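Local structure of alanine racemase (Actinobacillus succinogenes, 3C3K) at residues L12-N17 with S55-L60; T46-A51 with M71-E76; E113-Q118 with W269-R274. The protein is of unsettled function but has a periplasmic-binding-protein-like fold of two lobes, widely used for binding small molecules. One frame throughout, in Å; residues are numbered along the deposited sequence.

Interaction 1 of 3, residues L12-N17 with S55-L60; sequences LVMVSN and SCLTLL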
loop_
_atom_site.group_PDB
_atom_site.type_symbol
_atom_site.label_atom_id
_atom_site.label_comp_id
_atom_site.label_asym_id
_atom_site.label_seq_id
_atom_site.Cartn_x
_atom_site.Cartn_y
_atom_site.Cartn_z
ATOM N N LEU B 12 -10.950 -15.003 -6.864
ATOM C CA LEU B 12 -10.402 -14.759 -5.527
ATOM C C LEU B 12 -8.871 -14.568 -5.549
ATOM O O LEU B 12 -8.120 -15.455 -6.007
ATOM C CB LEU B 12 -10.774 -15.917 -4.570
ATOM C CG LEU B 12 -10.192 -15.889 -3.146
ATOM C CD1 LEU B 12 -10.661 -14.636 -2.359
ATOM C CD2 LEU B 12 -10.629 -17.081 -2.407
ATOM N N VAL B 13 -8.394 -13.423 -5.040
ATOM C CA VAL B 13 -6.965 -13.289 -4.743
ATOM C C VAL B 13 -6.710 -13.353 -3.243
ATOM O O VAL B 13 -7.284 -12.582 -2.491
ATOM C CB VAL B 13 -6.406 -11.989 -5.331
ATOM C CG1 VAL B 13 -4.881 -11.943 -5.239
ATOM C CG2 VAL B 13 -6.874 -11.824 -6.805
ATOM N N MET B 14 -5.840 -14.270 -2.819
ATOM C CA MET B 14 -5.417 -14.399 -1.430
ATOM C C MET B 14 -4.093 -13.679 -1.314
ATOM O O MET B 14 -3.061 -14.185 -1.762
ATOM C CB MET B 14 -5.281 -15.889 -1.064
ATOM C CG MET B 14 -6.638 -16.599 -0.712
ATOM S SD MET B 14 -6.639 -18.449 -0.468
ATOM C CE MET B 14 -5.306 -18.828 -1.354
ATOM N N VAL B 15 -4.121 -12.502 -0.700
ATOM C CA VAL B 15 -3.000 -11.574 -0.646
ATOM C C VAL B 15 -2.165 -11.809 0.615
ATOM O O VAL B 15 -2.718 -12.013 1.716
ATOM C CB VAL B 15 -3.581 -10.156 -0.620
ATOM C CG1 VAL B 15 -2.519 -9.102 -0.453
ATOM C CG2 VAL B 15 -4.293 -9.925 -1.955
ATOM N N SER B 16 -0.842 -11.804 0.466
ATOM C CA SER B 16 0.000 -12.011 1.637
ATOM C C SER B 16 0.017 -10.808 2.593
ATOM O O SER B 16 0.058 -10.974 3.787
ATOM C CB SER B 16 1.417 -12.387 1.191
ATOM O OG SER B 16 1.860 -11.398 0.311
ATOM N N ASN B 17 -0.028 -9.593 2.088
ATOM C CA ASN B 17 -0.172 -8.419 2.992
ATOM C C ASN B 17 -0.621 -7.220 2.189
ATOM O O ASN B 17 0.087 -6.680 1.351
ATOM C CB ASN B 17 1.176 -8.115 3.728
ATOM C CG ASN B 17 1.078 -6.963 4.716
ATOM O OD1 ASN B 17 0.164 -6.149 4.662
ATOM N ND2 ASN B 17 2.066 -6.877 5.622
ATOM N N SER B 55 -11.519 -19.840 5.376
ATOM C CA SER B 55 -12.781 -19.131 5.383
ATOM C C SER B 55 -13.085 -18.507 4.022
ATOM O O SER B 55 -14.179 -18.629 3.491
ATOM C CB SER B 55 -12.794 -18.145 6.571
ATOM O OG SER B 55 -13.529 -17.004 6.272
ATOM N N CYS B 56 -12.107 -17.866 3.407
ATOM C CA CYS B 56 -12.436 -17.149 2.184
ATOM C C CYS B 56 -12.639 -18.185 1.103
ATOM O O CYS B 56 -13.291 -17.910 0.112
ATOM C CB CYS B 56 -11.399 -16.076 1.823
ATOM S SG CYS B 56 -9.837 -16.762 1.353
ATOM N N LEU B 57 -12.110 -19.393 1.302
ATOM C CA LEU B 57 -12.265 -20.453 0.281
ATOM C C LEU B 57 -13.665 -21.069 0.205
ATOM O O LEU B 57 -13.968 -21.763 -0.756
ATOM C CB LEU B 57 -11.121 -21.519 0.323
ATOM C CG LEU B 57 -9.727 -21.097 -0.176
ATOM C CD1 LEU B 57 -8.712 -22.157 0.174
ATOM C CD2 LEU B 57 -9.643 -20.762 -1.677
ATOM N N THR B 58 -14.546 -20.761 1.167
ATOM C CA THR B 58 -15.949 -21.105 1.018
ATOM C C THR B 58 -16.592 -20.422 -0.226
ATOM O O THR B 58 -17.607 -20.898 -0.723
ATOM C CB THR B 58 -16.798 -20.782 2.242
ATOM O OG1 THR B 58 -16.728 -19.397 2.483
ATOM C CG2 THR B 58 -16.262 -21.452 3.501
ATOM N N LEU B 59 -16.000 -19.348 -0.743
ATOM C CA LEU B 59 -16.499 -18.758 -1.970
ATOM C C LEU B 59 -16.413 -19.694 -3.168
ATOM O O LEU B 59 -17.236 -19.600 -4.100
ATOM C CB LEU B 59 -15.754 -17.458 -2.286
ATOM C CG LEU B 59 -15.881 -16.348 -1.228
ATOM C CD1 LEU B 59 -14.828 -15.321 -1.447
ATOM C CD2 LEU B 59 -17.252 -15.756 -1.324
ATOM N N LEU B 60 -15.397 -20.567 -3.170
ATOM C CA LEU B 60 -15.179 -21.500 -4.259
ATOM C C LEU B 60 -16.249 -22.549 -4.189
ATOM O O LEU B 60 -16.998 -22.734 -5.150
ATOM C CB LEU B 60 -13.800 -22.174 -4.177
ATOM C CG LEU B 60 -12.647 -21.852 -5.117
ATOM C CD1 LEU B 60 -11.626 -22.944 -4.977
ATOM C CD2 LEU B 60 -13.065 -21.704 -6.604
#
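L12, on strand 9-15, makes the largest single contribution to this contact, taking part in three of the five residue pairs, and its side chain can be followed outward atom by atom. CB leaves the strand toward segment 55-60, and CG lies anti to the backbone N (chi1 175°), which sends both methyls across the gap. CD2 touches three groups, the nearest being the carbonyl O of C56 at 3.8 Å. The SG of the same residue and CD2 of L57 each lie 3.9 Å from this L12 CD2. The other methyl, CD1, reaches tip to tip for CD1 of L59 at a looser 4.3 Å. Two residues on, M14 leaves the strand on the same side. Its CG touches C56 SG at 3.8 Å, and its chain, bent at chi3, crosses that of L57 at about a right angle, with SD 4.0 Å from L57 CD2. The C56 thiol holds the crowded position between N and carbonyl carbon, from where SG rests against both L12 CD2 and M14 CG. Backbone bonds tie the strand to 39-45 and 68-70, while C56 and L59 also pack on L42 and M64 of the second subunit. All five touching residues are buried, and every side-chain pair is aliphatic or sulphur-bearing. The chemistry thus implies cohesion by dispersion and burial, with the layer continuing into the subunit interface.

Interaction 2 of 3, residues T46-A51 with M71-E76; sequences TESDLA and MDALSE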
loop_
_atom_site.group_PDB
_atom_site.type_symbol
_atom_site.label_atom_id
_atom_site.label_comp_id
_atom_site.label_asym_id
_atom_site.label_seq_id
_atom_site.Cartn_x
_atom_site.Cartn_y
_atom_site.Cartn_z
ATOM N N THR B 46 -5.129 -12.538 3.571
ATOM C CA THR B 46 -5.035 -13.826 4.316
ATOM C C THR B 46 -3.800 -13.823 5.193
ATOM O O THR B 46 -3.780 -14.379 6.300
ATOM C CB THR B 46 -5.046 -15.069 3.332
ATOM O OG1 THR B 46 -4.190 -14.806 2.218
ATOM C CG2 THR B 46 -6.408 -15.302 2.769
ATOM N N GLU B 47 -2.732 -13.210 4.691
ATOM C CA GLU B 47 -1.441 -13.184 5.435
ATOM C C GLU B 47 -0.968 -14.535 5.928
ATOM O O GLU B 47 -0.491 -14.666 7.103
ATOM C CB GLU B 47 -1.550 -12.265 6.642
ATOM C CG GLU B 47 -2.058 -10.895 6.285
ATOM C CD GLU B 47 -1.967 -9.916 7.452
ATOM O OE1 GLU B 47 -2.943 -9.702 8.194
ATOM O OE2 GLU B 47 -0.897 -9.338 7.618
ATOM N N SER B 48 -1.153 -15.551 5.082
ATOM C CA SER B 48 -0.793 -16.906 5.406
ATOM C C SER B 48 -1.293 -17.387 6.750
ATOM O O SER B 48 -0.614 -18.131 7.477
ATOM C CB SER B 48 0.717 -17.082 5.280
ATOM O OG SER B 48 1.118 -16.623 3.989
ATOM N N ASP B 49 -2.484 -16.928 7.084
ATOM C CA ASP B 49 -3.236 -17.325 8.257
ATOM C C ASP B 49 -4.246 -18.329 7.773
ATOM O O ASP B 49 -5.127 -18.006 6.944
ATOM C CB ASP B 49 -3.960 -16.094 8.805
ATOM C CG ASP B 49 -4.796 -16.393 10.008
ATOM O OD1 ASP B 49 -5.320 -17.528 10.115
ATOM O OD2 ASP B 49 -4.936 -15.482 10.856
ATOM N N LEU B 50 -4.101 -19.550 8.268
ATOM C CA LEU B 50 -4.826 -20.686 7.703
ATOM C C LEU B 50 -6.309 -20.570 7.920
ATOM O O LEU B 50 -7.095 -20.971 7.038
ATOM C CB LEU B 50 -4.322 -21.973 8.307
ATOM C CG LEU B 50 -4.843 -23.261 7.709
ATOM C CD1 LEU B 50 -4.452 -23.362 6.264
ATOM C CD2 LEU B 50 -4.181 -24.417 8.525
ATOM N N ALA B 51 -6.681 -19.966 9.052
ATOM C CA ALA B 51 -8.089 -19.825 9.370
ATOM C C ALA B 51 -8.712 -18.842 8.396
ATOM O O ALA B 51 -9.808 -19.078 7.902
ATOM C CB ALA B 51 -8.293 -19.385 10.798
ATOM N N MET B 71 -0.915 -15.540 -2.986
ATOM C CA MET B 71 0.379 -15.017 -2.785
ATOM C C MET B 71 0.846 -15.506 -1.362
ATOM O O MET B 71 1.898 -15.099 -0.891
ATOM C CB MET B 71 0.380 -13.477 -2.859
ATOM C CG MET B 71 -0.377 -12.795 -4.105
ATOM S SD MET B 71 -0.301 -10.933 -3.927
ATOM C CE MET B 71 1.363 -10.819 -4.275
ATOM N N ASP B 72 0.125 -16.458 -0.750
ATOM C CA ASP B 72 0.572 -16.972 0.572
ATOM C C ASP B 72 1.793 -17.869 0.579
ATOM O O ASP B 72 2.245 -18.364 -0.488
ATOM C CB ASP B 72 -0.570 -17.735 1.223
ATOM C CG ASP B 72 -1.619 -16.816 1.847
ATOM O OD1 ASP B 72 -1.368 -15.624 1.927
ATOM O OD2 ASP B 72 -2.638 -17.345 2.370
ATOM N N ALA B 73 2.320 -18.118 1.788
ATOM C CA ALA B 73 3.468 -19.003 1.953
ATOM C C ALA B 73 3.205 -20.345 1.266
ATOM O O ALA B 73 2.078 -20.915 1.341
ATOM C CB ALA B 73 3.800 -19.224 3.472
ATOM N N LEU B 74 4.247 -20.825 0.584
ATOM C CA LEU B 74 4.236 -22.076 -0.192
ATOM C C LEU B 74 3.755 -23.230 0.619
ATOM O O LEU B 74 3.047 -24.064 0.111
ATOM C CB LEU B 74 5.680 -22.391 -0.660
ATOM C CG LEU B 74 5.907 -23.549 -1.613
ATOM C CD1 LEU B 74 5.289 -23.180 -2.923
ATOM C CD2 LEU B 74 7.397 -23.750 -1.735
ATOM N N SER B 75 4.080 -23.260 1.921
ATOM C CA SER B 75 3.710 -24.385 2.754
ATOM C C SER B 75 2.191 -24.511 3.103
ATOM O O SER B 75 1.711 -25.524 3.724
ATOM C CB SER B 75 4.461 -24.248 4.056
ATOM O OG SER B 75 4.017 -23.110 4.743
ATOM N N GLU B 76 1.443 -23.490 2.698
ATOM C CA GLU B 76 -0.002 -23.489 2.865
ATOM C C GLU B 76 -0.647 -24.328 1.770
ATOM O O GLU B 76 -1.763 -24.756 1.943
ATOM C CB GLU B 76 -0.538 -22.055 2.781
ATOM C CG GLU B 76 -1.948 -21.897 3.400
ATOM C CD GLU B 76 -2.458 -20.472 3.412
ATOM O OE1 GLU B 76 -2.484 -19.824 2.312
ATOM O OE2 GLU B 76 -2.891 -20.047 4.514
HETATM O O HOH W 1 -1.365 -21.144 6.415
#
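D72 and S48 stand where the two backbones come nearest, their CA atoms 5.0 Å apart. S48, like E47 before it, has left-handed helical backbone angles, and its OG stands anti to its own carbonyl carbon (chi1 -53°). That places OG almost straight along the N-H of A73, which donates to it over 2.9 Å at 172°, while the hydroxyl of Y136 is a further hydrogen-bond partner of OG. From the other loop, D72 points its CB toward segment 46-51, and OD1 takes a weak bond from S48 N at 3.2 Å. T46 crosses D72 obliquely, so that its OG1 lies 3.0 Å from OD1 and equally far from OD2 of the same carboxylate; the hydrogen bond of this hydroxyl is to V15 O. E76 runs extended beyond CG and slides past L50 in the opposite direction, bringing L50 CD1 to 4.1 Å from E76 OE2. Its other oxygen, OE1, lies only 2.5 Å from D72 OD2, so close that one of the two buried acids probably holds a proton. OE2 is engaged separately, by S53 OG and by a water that donates to it at 2.7 Å and only weakly to S48 O. D49, at the N-cap of helix 50-56, accepts from A51 N with the anti lone pair of OD1. The whole is a meeting of loops that follow strands 39-45 and 68-70, one on either side of strand 9-15, at the C-terminal edge of a parallel sheet: the edge from which loops face the interlobe cleft in the periplasmic-binding-protein-like fold.

Interaction 3 of 3, residues E113-Q118 with W269-R274; sequences EYVVDQ and WKFVRR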
loop_
_atom_site.group_PDB
_atom_site.type_symbol
_atom_site.label_atom_id
_atom_site.label_comp_id
_atom_site.label_asym_id
_atom_site.label_seq_id
_atom_site.Cartn_x
_atom_site.Cartn_y
_atom_site.Cartn_z
ATOM N N GLU B 113 21.958 -13.748 -4.478
ATOM C CA GLU B 113 23.393 -13.986 -4.597
ATOM C C GLU B 113 24.027 -12.890 -5.420
ATOM O O GLU B 113 25.130 -12.513 -5.135
ATOM C CB GLU B 113 23.717 -15.382 -5.213
ATOM C CG GLU B 113 23.175 -16.531 -4.417
ATOM C CD GLU B 113 23.513 -17.876 -5.038
ATOM O OE1 GLU B 113 23.443 -18.016 -6.274
ATOM O OE2 GLU B 113 23.802 -18.799 -4.272
ATOM N N TYR B 114 23.349 -12.447 -6.477
ATOM C CA TYR B 114 23.776 -11.328 -7.335
ATOM C C TYR B 114 23.925 -10.044 -6.552
ATOM O O TYR B 114 24.837 -9.320 -6.784
ATOM C CB TYR B 114 22.744 -11.027 -8.431
ATOM C CG TYR B 114 23.283 -10.095 -9.500
ATOM C CD1 TYR B 114 23.132 -8.721 -9.404
ATOM C CD2 TYR B 114 23.951 -10.612 -10.615
ATOM C CE1 TYR B 114 23.631 -7.855 -10.413
ATOM C CE2 TYR B 114 24.461 -9.773 -11.634
ATOM C CZ TYR B 114 24.318 -8.397 -11.507
ATOM O OH TYR B 114 24.804 -7.608 -12.522
ATOM N N VAL B 115 22.981 -9.754 -5.674
ATOM C CA VAL B 115 23.093 -8.633 -4.685
ATOM C C VAL B 115 24.376 -8.687 -3.886
ATOM O O VAL B 115 25.142 -7.734 -3.877
ATOM C CB VAL B 115 21.871 -8.549 -3.792
ATOM C CG1 VAL B 115 22.147 -7.556 -2.614
ATOM C CG2 VAL B 115 20.614 -8.131 -4.670
ATOM N N VAL B 116 24.634 -9.818 -3.246
ATOM C CA VAL B 116 25.885 -10.009 -2.516
ATOM C C VAL B 116 27.115 -9.898 -3.420
ATOM O O VAL B 116 28.081 -9.224 -3.064
ATOM C CB VAL B 116 25.909 -11.335 -1.781
ATOM C CG1 VAL B 116 27.266 -11.549 -1.107
ATOM C CG2 VAL B 116 24.795 -11.356 -0.755
ATOM N N ASP B 117 27.084 -10.502 -4.594
ATOM C CA ASP B 117 28.257 -10.363 -5.448
ATOM C C ASP B 117 28.541 -8.899 -5.771
ATOM O O ASP B 117 29.696 -8.533 -5.821
ATOM C CB ASP B 117 28.130 -11.126 -6.764
ATOM C CG ASP B 117 28.127 -12.599 -6.581
ATOM O OD1 ASP B 117 28.468 -13.110 -5.489
ATOM O OD2 ASP B 117 27.772 -13.257 -7.561
ATOM N N GLN B 118 27.499 -8.078 -6.009
ATOM C CA GLN B 118 27.709 -6.676 -6.369
ATOM C C GLN B 118 28.251 -5.877 -5.207
ATOM O O GLN B 118 29.181 -5.111 -5.365
ATOM C CB GLN B 118 26.429 -6.007 -6.853
ATOM C CG GLN B 118 25.822 -6.621 -8.092
ATOM C CD GLN B 118 26.843 -7.057 -9.065
ATOM O OE1 GLN B 118 27.547 -6.232 -9.646
ATOM N NE2 GLN B 118 26.908 -8.366 -9.308
ATOM N N TRP B 269 14.201 -10.639 -13.060
ATOM C CA TRP B 269 14.425 -9.522 -12.140
ATOM C C TRP B 269 15.548 -8.657 -12.670
ATOM O O TRP B 269 16.374 -9.138 -13.431
ATOM C CB TRP B 269 14.807 -10.057 -10.763
ATOM C CG TRP B 269 15.959 -11.005 -10.823
ATOM C CD1 TRP B 269 15.895 -12.364 -10.945
ATOM C CD2 TRP B 269 17.355 -10.664 -10.787
ATOM N NE1 TRP B 269 17.161 -12.893 -11.002
ATOM C CE2 TRP B 269 18.074 -11.867 -10.884
ATOM C CE3 TRP B 269 18.061 -9.448 -10.674
ATOM C CZ2 TRP B 269 19.475 -11.905 -10.890
ATOM C CZ3 TRP B 269 19.471 -9.471 -10.687
ATOM C CH2 TRP B 269 20.161 -10.695 -10.819
ATOM N N LYS B 270 15.632 -7.417 -12.224
ATOM C CA LYS B 270 16.728 -6.556 -12.626
ATOM C C LYS B 270 17.343 -5.921 -11.388
ATOM O O LYS B 270 16.633 -5.464 -10.491
ATOM C CB LYS B 270 16.245 -5.482 -13.651
ATOM C CG LYS B 270 17.410 -4.749 -14.320
ATOM C CD LYS B 270 17.034 -3.549 -15.276
ATOM C CE LYS B 270 18.174 -3.286 -16.372
ATOM N NZ LYS B 270 17.558 -3.076 -17.811
ATOM N N PHE B 271 18.670 -5.859 -11.348
ATOM C CA PHE B 271 19.347 -5.156 -10.261
ATOM C C PHE B 271 19.438 -3.761 -10.705
ATOM O O PHE B 271 20.037 -3.506 -11.712
ATOM C CB PHE B 271 20.736 -5.666 -10.104
ATOM C CG PHE B 271 21.481 -5.059 -8.996
ATOM C CD1 PHE B 271 21.263 -5.487 -7.680
ATOM C CD2 PHE B 271 22.478 -4.117 -9.244
ATOM C CE1 PHE B 271 22.016 -4.998 -6.670
ATOM C CE2 PHE B 271 23.250 -3.607 -8.215
ATOM C CZ PHE B 271 23.013 -4.032 -6.930
ATOM N N VAL B 272 18.781 -2.878 -9.994
ATOM C CA VAL B 272 18.715 -1.457 -10.388
ATOM C C VAL B 272 19.580 -0.638 -9.413
ATOM O O VAL B 272 19.289 -0.545 -8.236
ATOM C CB VAL B 272 17.254 -0.964 -10.410
ATOM C CG1 VAL B 272 17.212 0.490 -10.518
ATOM C CG2 VAL B 272 16.468 -1.661 -11.554
ATOM N N ARG B 273 20.675 -0.099 -9.935
ATOM C CA ARG B 273 21.689 0.613 -9.148
ATOM C C ARG B 273 21.312 2.044 -8.908
ATOM O O ARG B 273 21.135 2.820 -9.872
ATOM C CB ARG B 273 23.017 0.629 -9.869
ATOM C CG ARG B 273 23.369 -0.702 -10.455
ATOM C CD ARG B 273 24.369 -0.605 -11.634
ATOM N NE ARG B 273 24.820 -1.951 -11.948
ATOM C CZ ARG B 273 25.642 -2.638 -11.162
ATOM N NH1 ARG B 273 25.981 -3.874 -11.494
ATOM N NH2 ARG B 273 26.121 -2.090 -10.042
ATOM N N ARG B 274 21.201 2.409 -7.623
ATOM C CA ARG B 274 21.024 3.804 -7.316
ATOM C C ARG B 274 22.121 4.339 -6.395
ATOM O O ARG B 274 23.148 3.692 -6.222
ATOM C CB ARG B 274 19.627 4.057 -6.774
ATOM C CG ARG B 274 18.572 3.485 -7.730
ATOM C CD ARG B 274 17.195 4.038 -7.440
ATOM N NE ARG B 274 16.232 3.644 -8.471
ATOM C CZ ARG B 274 15.251 2.777 -8.283
ATOM N NH1 ARG B 274 15.078 2.184 -7.091
ATOM N NH2 ARG B 274 14.410 2.529 -9.285
#
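Helix 108-121 packs against strand 270-272 with the axes of the two short segments 10.1 Å apart and crossing at -36°, V115 and F271 being nearest in the backbone. The strand pairs antiparallel with 234-236, and an aromatic cluster of Y114, W269 and F271 fills the gap to the helix in this two-lobed, periplasmic-binding-protein-like protein. Y114 is its centre, with CG anti to the backbone N so that the ring reaches toward the strand. W269 comes edge-on to one face of that ring in an offset edge-to-face pair (planes at 60°), its CH2 3.4 Å from Y114 CG. Y114 in turn offers its own edge to the face of F271, the planes 62° apart, and Y114 CE1 meets F271 CB at 3.6 Å. V115 CG2 abuts the edge of the F271 ring, 4.0 Å from CE1, while V115 also touches V235 of the partner strand. Q118 lays its CG over a face of F271, a CH-pi contact of 4.1 Å to the centroid. Beyond it, R273 NH1 gives a weak bond to Q118 OE1 (3.4 Å), in the guanidinium plane, with the amide turned nearly perpendicular to that plane. The bend of Q118 at chi2 also brings its NE2 over the centre of the Y114 ring, 3.3 Å above its plane and on the face opposite W269 CH2.

Interactions 1 and 2 are neighbours, their centres 10 Å apart, and their segments alternate along the chain: strand 9-15, the loop after 39-45, helix 50-56 with 58-61, then the loop after 68-70. They share helix 50-56 and join directly through probable hydrogen bonds between M14 O and M71 N and between V15 O and T46 N. Interaction 3 follows later in sequence, on the opposite side of the chain's centre, about 33 Å from interaction 1 and 28 Å from interaction 2 between centres. The first two thus lie in the lobe built on the six-stranded sheet, where it meets the second subunit, whereas the third joins segments 151 residues apart that no other chain of the assembly touches.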